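Local coordinates for protein broad specificity aminotransferase (Leishmania mexicana, PDB 4WB0) that is a homodimeric pyridoxal phosphate-dependent aminotransferase of broad substrate specificity that probably transfers amino groups between aspartate and 2-oxoglutarate, at residues 34-37 with 38-42; 338-341 with 342-345; 370-373 with 374-377. One frame throughout, in Å; residues are numbered along the deposited sequence.

Interaction 1: 34-37 with 38-42; sequences AAAK and GPKAN
Ala34 and Ala36 face Lys40 and Asn42 across a chain reversal: the end-to-end directions of 34-37 and 38-42 differ by 157°, so the second segment runs back alongside the first. The two limbs stay well separated, the CA atoms of Ala34 and Asn42 lying 6.7 Å apart, and what spans the gap is side chains rather than paired backbone. Lys40 does most of the spanning. Its CG sits between the backbone N and the carbonyl carbon (chi1 63°), which aims the aliphatic chain across the turn; the chain then stays extended until a bend at chi4 swings the ammonium end along the first limb. On the way CD packs against the methyl of Ala36, with Lys40 CD 3.6 Å from Ala36 CB. The next methylene makes a tight contact with a carbonyl oxygen, Lys40 CE lying 3.0 Å from Ala36 O, while Lys40 NZ comes only to 4.2 Å from Ala34 O, a loose approach. In the fold this is the exit from helix 25-35 into strand 41-42, a short strand that runs parallel to strand 379-380. Ala41 makes backbone hydrogen bonds with Asn378 and Phe380, and the methyl of Ala36 rests on Phe380, so the turn is laid against that neighbouring strand from both limbs. At the far end Asn42 brings its amide up to Ala34: CG is anti to the backbone N (chi1 -178°), and Asn42 ND2 stands 3.7 Å from Ala34 N and 4.1 Å from Ala34 CB. These are van der Waals approaches between the amide nitrogen and the last helical turn; Asn42 OD1 accepts a weak hydrogen bond from Val44 N.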
ATOM      1  N   ALA A  34       8.026  21.477  12.778  1.00 50.93           N
ATOM      2  CA  ALA A  34       6.690  21.484  13.361  1.00 52.76           C
ATOM      3  C   ALA A  34       6.740  21.689  14.873  1.00 55.98           C
ATOM      4  O   ALA A  34       5.755  22.117  15.485  1.00 56.02           O
ATOM      5  CB  ALA A  34       5.961  20.192  13.032  1.00 53.72           C
ATOM      6  N   ALA A  35       7.879  21.374  15.475  1.00 58.21           N
ATOM      7  CA  ALA A  35       8.028  21.481  16.924  1.00 62.45           C
ATOM      8  C   ALA A  35       8.624  22.820  17.293  1.00 65.01           C
ATOM      9  O   ALA A  35       8.579  23.232  18.453  1.00 69.40           O
ATOM     10  CB  ALA A  35       8.906  20.338  17.466  1.00 61.51           C
ATOM     11  N   ALA A  36       9.178  23.491  16.291  1.00 64.42           N
ATOM     12  CA  ALA A  36       9.935  24.716  16.498  1.00 66.98           C
ATOM     13  C   ALA A  36       9.061  25.778  17.125  1.00 70.73           C
ATOM     14  O   ALA A  36       7.829  25.776  16.980  1.00 64.16           O
ATOM     15  CB  ALA A  36      10.521  25.221  15.184  1.00 66.06           C
ATOM     16  N   LYS A  37       9.757  26.710  17.764  1.00 81.51           N
ATOM     17  CA  LYS A  37       9.215  27.582  18.783  1.00 89.96           C
ATOM     18  C   LYS A  37       8.456  28.761  18.173  1.00 88.34           C
ATOM     19  O   LYS A  37       7.434  28.539  17.531  1.00 86.70           O
ATOM     20  CB  LYS A  37      10.366  28.039  19.684  1.00 95.80           C
ATOM     21  CG  LYS A  37      11.281  26.886  20.103  1.00 98.75           C
ATOM     22  CD  LYS A  37      12.596  26.892  19.322  1.00101.26           C
ATOM     23  CE  LYS A  37      13.423  25.632  19.578  1.00105.29           C
ATOM     24  NZ  LYS A  37      14.896  25.848  19.395  1.00108.61           N
ATOM     25  N   GLY A  38       8.966  29.985  18.350  1.00 86.41           N
ATOM     26  CA  GLY A  38       8.227  31.208  18.049  1.00 81.17           C
ATOM     27  C   GLY A  38       7.760  31.363  16.600  1.00 72.42           C
ATOM     28  O   GLY A  38       7.249  30.409  16.006  1.00 67.80           O
ATOM     29  N   PRO A  39       7.911  32.571  16.016  1.00 68.82           N
ATOM     30  CA  PRO A  39       7.520  32.735  14.599  1.00 62.02           C
ATOM     31  C   PRO A  39       8.399  31.872  13.684  1.00 53.65           C
ATOM     32  O   PRO A  39       9.609  31.837  13.861  1.00 49.42           O
ATOM     33  CB  PRO A  39       7.750  34.234  14.327  1.00 64.34           C
ATOM     34  CG  PRO A  39       7.927  34.868  15.689  1.00 69.26           C
ATOM     35  CD  PRO A  39       8.494  33.803  16.573  1.00 71.31           C
ATOM     36  N   LYS A  40       7.814  31.182  12.730  1.00 52.65           N
ATOM     37  CA  LYS A  40       8.602  30.270  11.923  1.00 53.20           C
ATOM     38  C   LYS A  40       7.987  30.040  10.574  1.00 51.62           C
ATOM     39  O   LYS A  40       6.823  30.346  10.356  1.00 55.77           O
ATOM     40  CB  LYS A  40       8.754  28.931  12.649  1.00 56.06           C
ATOM     41  CG  LYS A  40       7.420  28.189  12.893  1.00 57.70           C
ATOM     42  CD  LYS A  40       7.691  26.819  13.535  1.00 56.72           C
ATOM     43  CE  LYS A  40       6.529  26.248  14.308  1.00 53.51           C
ATOM     44  NZ  LYS A  40       5.467  25.734  13.454  1.00 50.46           N
ATOM     45  N   ALA A  41       8.771  29.430   9.690  1.00 44.23           N
ATOM     46  CA  ALA A  41       8.316  29.039   8.384  1.00 39.41           C
ATOM     47  C   ALA A  41       8.685  27.548   8.211  1.00 39.18           C
ATOM     48  O   ALA A  41       9.878  27.177   8.155  1.00 39.61           O
ATOM     49  CB  ALA A  41       8.953  29.910   7.315  1.00 36.42           C
ATOM     50  N   ASN A  42       7.671  26.702   8.214  1.00 36.77           N
ATOM     51  CA  ASN A  42       7.873  25.274   8.001  1.00 35.72           C
ATOM     52  C   ASN A  42       7.733  25.001   6.525  1.00 32.10           C
ATOM     53  O   ASN A  42       6.635  24.787   6.004  1.00 31.35           O
ATOM     54  CB  ASN A  42       6.882  24.439   8.830  1.00 39.29           C
ATOM     55  CG  ASN A  42       7.091  22.927   8.669  1.00 40.14           C
ATOM     56  OD1 ASN A  42       7.877  22.457   7.801  1.00 37.71           O
ATOM     57  ND2 ASN A  42       6.361  22.151   9.498  1.00 41.20           N
TER

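Interaction 2: 338-341 with 342-345; sequences VYDE and LLRL
Glu341 and Arg344 form a salt bridge within one turn near the C-terminal end of the long helix 314-344, whose inner side lies against helix 394-410. Arg344 grips the carboxylate side-on with two nitrogens, NE to Glu341 OE1 at 2.9 Å and NH2 to Glu341 OE2 at 2.9 Å, and both bonds are almost straight. The acceptors lie practically in the guanidinium plane, but the arginine meets both oxygens from above the carboxylate plane, the two groups being turned 48° against each other. A bend at chi2 (79°) brings the Glu341 carboxylate alongside the arginine, while its CG packs on Leu345 CD1. On another side of the helix Leu343 lies over one face of the Tyr339 ring in a CH-pi contact, its CG 4.2 Å from the ring centroid; Leu343 CD1 sits closer to the rim, 3.4 Å from Tyr339 CE2. The hydroxyl of that ring is hydrogen-bonded to Glu352. Facing helix 394-410, Val338 and Leu342 run side by side, with Val338 CG1 4.0 Å from Leu342 CD1; Val338 also touches Ala397, and Leu342 touches Ile404. Behind these side chains the regular i to i+4 backbone bonds continue, Leu345 N to Glu341 O among them. Glu341 is buried and Arg344 exposed, so the bridge leads from the helix interface out to the surface. With two arginine bonds and a weak one from Gln402 to OE2, the carboxylate is probably kept ionised and its rotation probably restricted.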
ATOM      1  N   VAL A 338       8.527  37.224  -1.926  1.00 31.88           N
ATOM      2  CA  VAL A 338       9.913  36.929  -1.503  1.00 31.91           C
ATOM      3  C   VAL A 338      10.907  37.687  -2.397  1.00 34.31           C
ATOM      4  O   VAL A 338      11.829  38.331  -1.899  1.00 36.06           O
ATOM      5  CB  VAL A 338      10.213  35.403  -1.565  1.00 30.88           C
ATOM      6  CG1 VAL A 338      11.658  35.133  -1.261  1.00 32.19           C
ATOM      7  CG2 VAL A 338       9.335  34.641  -0.579  1.00 29.14           C
ATOM      8  N   TYR A 339      10.707  37.604  -3.710  1.00 34.92           N
ATOM      9  CA  TYR A 339      11.617  38.227  -4.688  1.00 36.42           C
ATOM     10  C   TYR A 339      11.701  39.739  -4.455  1.00 39.39           C
ATOM     11  O   TYR A 339      12.792  40.323  -4.345  1.00 41.73           O
ATOM     12  CB  TYR A 339      11.129  37.904  -6.112  1.00 34.51           C
ATOM     13  CG  TYR A 339      11.866  38.639  -7.205  1.00 39.67           C
ATOM     14  CD1 TYR A 339      13.155  38.253  -7.581  1.00 40.06           C
ATOM     15  CD2 TYR A 339      11.273  39.699  -7.872  1.00 41.38           C
ATOM     16  CE1 TYR A 339      13.837  38.910  -8.610  1.00 43.25           C
ATOM     17  CE2 TYR A 339      11.941  40.370  -8.874  1.00 44.62           C
ATOM     18  CZ  TYR A 339      13.222  39.972  -9.246  1.00 44.90           C
ATOM     19  OH  TYR A 339      13.885  40.653 -10.237  1.00 45.80           O
ATOM     20  N   ASP A 340      10.535  40.366  -4.325  1.00 40.29           N
ATOM     21  CA  ASP A 340      10.474  41.815  -4.141  1.00 44.67           C
ATOM     22  C   ASP A 340      11.211  42.224  -2.901  1.00 41.71           C
ATOM     23  O   ASP A 340      11.853  43.258  -2.895  1.00 41.99           O
ATOM     24  CB  ASP A 340       9.033  42.316  -4.069  1.00 51.24           C
ATOM     25  CG  ASP A 340       8.388  42.449  -5.441  1.00 55.26           C
ATOM     26  OD1 ASP A 340       9.126  42.467  -6.455  1.00 56.46           O
ATOM     27  OD2 ASP A 340       7.138  42.538  -5.508  1.00 55.22           O
ATOM     28  N   GLU A 341      11.181  41.399  -1.863  1.00 38.99           N
ATOM     29  CA  GLU A 341      11.824  41.779  -0.626  1.00 39.59           C
ATOM     30  C   GLU A 341      13.335  41.573  -0.763  1.00 41.08           C
ATOM     31  O   GLU A 341      14.128  42.349  -0.208  1.00 41.92           O
ATOM     32  CB  GLU A 341      11.255  41.000   0.560  1.00 41.27           C
ATOM     33  CG  GLU A 341      11.862  41.440   1.900  1.00 44.22           C
ATOM     34  CD  GLU A 341      11.262  42.742   2.447  1.00 47.51           C
ATOM     35  OE1 GLU A 341      10.674  43.551   1.670  1.00 47.37           O
ATOM     36  OE2 GLU A 341      11.390  42.950   3.680  1.00 49.15           O
ATOM     37  N   LEU A 342      13.735  40.551  -1.509  1.00 40.79           N
ATOM     38  CA  LEU A 342      15.169  40.337  -1.774  1.00 43.73           C
ATOM     39  C   LEU A 342      15.800  41.515  -2.522  1.00 45.98           C
ATOM     40  O   LEU A 342      16.938  41.901  -2.253  1.00 48.53           O
ATOM     41  CB  LEU A 342      15.374  39.049  -2.557  1.00 43.86           C
ATOM     42  CG  LEU A 342      15.140  37.789  -1.740  1.00 46.17           C
ATOM     43  CD1 LEU A 342      15.095  36.632  -2.701  1.00 47.72           C
ATOM     44  CD2 LEU A 342      16.232  37.588  -0.707  1.00 46.97           C
ATOM     45  N   LEU A 343      15.038  42.103  -3.435  1.00 45.73           N
ATOM     46  CA  LEU A 343      15.439  43.318  -4.136  1.00 46.56           C
ATOM     47  C   LEU A 343      15.503  44.553  -3.226  1.00 47.63           C
ATOM     48  O   LEU A 343      16.451  45.352  -3.290  1.00 48.08           O
ATOM     49  CB  LEU A 343      14.462  43.588  -5.281  1.00 47.23           C
ATOM     50  CG  LEU A 343      14.381  42.581  -6.416  1.00 48.38           C
ATOM     51  CD1 LEU A 343      13.410  43.101  -7.456  1.00 50.17           C
ATOM     52  CD2 LEU A 343      15.733  42.360  -7.033  1.00 51.00           C
ATOM     53  N   ARG A 344      14.486  44.736  -2.390  1.00 46.70           N
ATOM     54  CA  ARG A 344      14.469  45.885  -1.484  1.00 49.55           C
ATOM     55  C   ARG A 344      15.603  45.811  -0.482  1.00 50.84           C
ATOM     56  O   ARG A 344      16.164  46.837  -0.110  1.00 54.17           O
ATOM     57  CB  ARG A 344      13.123  45.998  -0.738  1.00 47.36           C
ATOM     58  CG  ARG A 344      12.994  47.254   0.143  1.00 49.24           C
ATOM     59  CD  ARG A 344      11.727  47.183   1.006  1.00 48.75           C
ATOM     60  NE  ARG A 344      11.890  46.186   2.067  1.00 48.96           N
ATOM     61  CZ  ARG A 344      12.551  46.424   3.202  1.00 53.25           C
ATOM     62  NH1 ARG A 344      13.078  47.621   3.427  1.00 57.04           N
ATOM     63  NH2 ARG A 344      12.678  45.480   4.130  1.00 53.15           N
ATOM     64  N   LEU A 345      15.972  44.610  -0.055  1.00 47.08           N
ATOM     65  CA  LEU A 345      17.133  44.486   0.827  1.00 47.76           C
ATOM     66  C   LEU A 345      18.455  44.536   0.035  1.00 48.73           C
ATOM     67  O   LEU A 345      19.539  44.538   0.619  1.00 51.37           O
ATOM     68  CB  LEU A 345      17.041  43.191   1.633  1.00 47.60           C
ATOM     69  CG  LEU A 345      15.835  43.081   2.587  1.00 45.37           C
ATOM     70  CD1 LEU A 345      15.525  41.613   2.951  1.00 44.83           C
ATOM     71  CD2 LEU A 345      16.054  43.912   3.838  1.00 47.22           C
TER

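Interaction 3: 370-373 with 374-377; sequences QCEY and CQNH
Tyr373 and His377 bring their rings together one helical turn apart, at the C-terminal end of helix 368-376. The rings meet closely although His377 is exposed: its NE2 lies over one face of the tyrosine, 3.2 Å from Tyr373 CZ and displaced toward the rim. The planes are inclined at 34°, neither stacked nor edge-to-face, with centroids 4.2 Å apart. Tyr373 CG stands anti to the backbone N (chi1 -175°), carrying its ring out from the side of the last turn, where the imidazole lies over it; Tyr373 also touches Asp406 and Ala407 of helix 394-410. The tightly packed side is at Cys374, against Thr403, and at Gln375, bonded through NE2 to Ile381 O. The solvent side is looser. Exposed Glu372 and Asn376 are joined by backbone, Asn376 N giving a bent bond to Glu372 O (136°) and a weak one to Tyr373 O, while Asn376 OD1 accepts from Arg32 of helix 25-35. The last turn is closed by this shared Asn376 N and by a bond from His377 N to Cys374 O, and the ring contact, mainly van der Waals in kind, probably limits the swing of the imidazole.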
ATOM      1  N   GLN A 370      24.635  28.286   4.725  1.00 52.56           N
ATOM      2  CA  GLN A 370      23.584  29.288   4.646  1.00 52.87           C
ATOM      3  C   GLN A 370      22.226  28.642   4.916  1.00 50.73           C
ATOM      4  O   GLN A 370      21.361  29.252   5.537  1.00 51.23           O
ATOM      5  CB  GLN A 370      23.586  29.986   3.283  1.00 50.82           C
ATOM      6  CG  GLN A 370      24.611  31.067   3.233  1.00 50.65           C
ATOM      7  CD  GLN A 370      25.048  31.421   1.830  1.00 50.33           C
ATOM      8  OE1 GLN A 370      24.691  30.742   0.842  1.00 47.85           O
ATOM      9  NE2 GLN A 370      25.831  32.491   1.727  1.00 52.56           N
ATOM     10  N   CYS A 371      22.057  27.401   4.492  1.00 49.79           N
ATOM     11  CA  CYS A 371      20.821  26.689   4.766  1.00 48.94           C
ATOM     12  C   CYS A 371      20.734  26.353   6.248  1.00 51.40           C
ATOM     13  O   CYS A 371      19.648  26.386   6.830  1.00 48.43           O
ATOM     14  CB  CYS A 371      20.724  25.429   3.925  1.00 47.15           C
ATOM     15  SG  CYS A 371      20.425  25.791   2.179  1.00 43.47           S
ATOM     16  N   GLU A 372      21.875  26.028   6.849  1.00 55.86           N
ATOM     17  CA  GLU A 372      21.932  25.690   8.272  1.00 58.38           C
ATOM     18  C   GLU A 372      21.626  26.913   9.125  1.00 55.45           C
ATOM     19  O   GLU A 372      20.904  26.811  10.115  1.00 56.38           O
ATOM     20  CB  GLU A 372      23.304  25.109   8.645  1.00 62.46           C
ATOM     21  CG  GLU A 372      23.410  23.605   8.295  1.00 61.93           C
ATOM     22  CD  GLU A 372      24.813  23.046   8.450  1.00 64.41           C
ATOM     23  OE1 GLU A 372      25.725  23.802   8.821  1.00 64.69           O
ATOM     24  OE2 GLU A 372      24.997  21.838   8.198  1.00 66.45           O
ATOM     25  N   TYR A 373      22.180  28.052   8.721  1.00 51.12           N
ATOM     26  CA  TYR A 373      21.840  29.344   9.288  1.00 52.02           C
ATOM     27  C   TYR A 373      20.315  29.519   9.301  1.00 49.74           C
ATOM     28  O   TYR A 373      19.726  29.711  10.363  1.00 51.09           O
ATOM     29  CB  TYR A 373      22.523  30.458   8.487  1.00 53.80           C
ATOM     30  CG  TYR A 373      22.344  31.857   9.030  1.00 57.90           C
ATOM     31  CD1 TYR A 373      21.216  32.610   8.711  1.00 56.78           C
ATOM     32  CD2 TYR A 373      23.314  32.439   9.842  1.00 63.07           C
ATOM     33  CE1 TYR A 373      21.055  33.903   9.179  1.00 58.07           C
ATOM     34  CE2 TYR A 373      23.162  33.734  10.330  1.00 64.65           C
ATOM     35  CZ  TYR A 373      22.031  34.458   9.998  1.00 61.69           C
ATOM     36  OH  TYR A 373      21.878  35.732  10.465  1.00 62.29           O
ATOM     37  N   CYS A 374      19.681  29.403   8.130  1.00 47.49           N
ATOM     38  CA  CYS A 374      18.237  29.596   8.011  1.00 45.43           C
ATOM     39  C   CYS A 374      17.431  28.745   8.999  1.00 45.27           C
ATOM     40  O   CYS A 374      16.571  29.252   9.726  1.00 43.48           O
ATOM     41  CB  CYS A 374      17.784  29.282   6.581  1.00 43.44           C
ATOM     42  SG  CYS A 374      18.287  30.555   5.363  1.00 45.50           S
ATOM     43  N   GLN A 375      17.725  27.450   9.001  1.00 46.23           N
ATOM     44  CA  GLN A 375      17.090  26.490   9.882  1.00 47.74           C
ATOM     45  C   GLN A 375      17.252  26.912  11.348  1.00 54.08           C
ATOM     46  O   GLN A 375      16.381  26.657  12.176  1.00 52.66           O
ATOM     47  CB  GLN A 375      17.703  25.107   9.674  1.00 44.56           C
ATOM     48  CG  GLN A 375      17.395  24.484   8.338  1.00 41.38           C
ATOM     49  CD  GLN A 375      18.282  23.280   8.064  1.00 44.48           C
ATOM     50  OE1 GLN A 375      19.144  22.924   8.879  1.00 47.80           O
ATOM     51  NE2 GLN A 375      18.086  22.660   6.914  1.00 45.32           N
ATOM     52  N   ASN A 376      18.378  27.542  11.656  1.00 58.31           N
ATOM     53  CA  ASN A 376      18.668  27.925  13.026  1.00 59.95           C
ATOM     54  C   ASN A 376      18.010  29.248  13.400  1.00 58.13           C
ATOM     55  O   ASN A 376      18.049  29.645  14.562  1.00 62.01           O
ATOM     56  CB  ASN A 376      20.171  28.006  13.243  1.00 60.67           C
ATOM     57  CG  ASN A 376      20.826  26.646  13.245  1.00 58.63           C
ATOM     58  OD1 ASN A 376      20.155  25.606  13.382  1.00 57.50           O
ATOM     59  ND2 ASN A 376      22.139  26.636  13.081  1.00 58.65           N
ATOM     60  N   HIS A 377      17.402  29.912  12.416  1.00 52.31           N
ATOM     61  CA  HIS A 377      16.603  31.115  12.660  1.00 50.43           C
ATOM     62  C   HIS A 377      15.136  30.837  12.323  1.00 46.35           C
ATOM     63  O   HIS A 377      14.385  31.760  12.035  1.00 44.70           O
ATOM     64  CB  HIS A 377      17.120  32.316  11.842  1.00 52.91           C
ATOM     65  CG  HIS A 377      18.452  32.835  12.294  1.00 59.20           C
ATOM     66  ND1 HIS A 377      18.583  33.861  13.211  1.00 63.96           N
ATOM     67  CD2 HIS A 377      19.709  32.482  11.942  1.00 61.56           C
ATOM     68  CE1 HIS A 377      19.867  34.109  13.412  1.00 66.92           C
ATOM     69  NE2 HIS A 377      20.571  33.289  12.652  1.00 66.14           N
TER

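All three contacts are local and lie on the same side of the chain's centre, but they differ in burial. Interaction 1 is a surface turn, whereas interactions 2 and 3 are helix ends with one side buried. Those two share a support: helix 394-410 packs against both 338-345 and 370-377. Interactions 1 and 3, with centres about 13 Å apart, are joined through Asn378 and strand 379-380, which follow directly after His377, and through Arg32 of helix 25-35. The chemistry differs accordingly: aliphatic lysine packing across the reversal, a two-pronged ion pair in interaction 2, and an oblique aromatic pair in interaction 3.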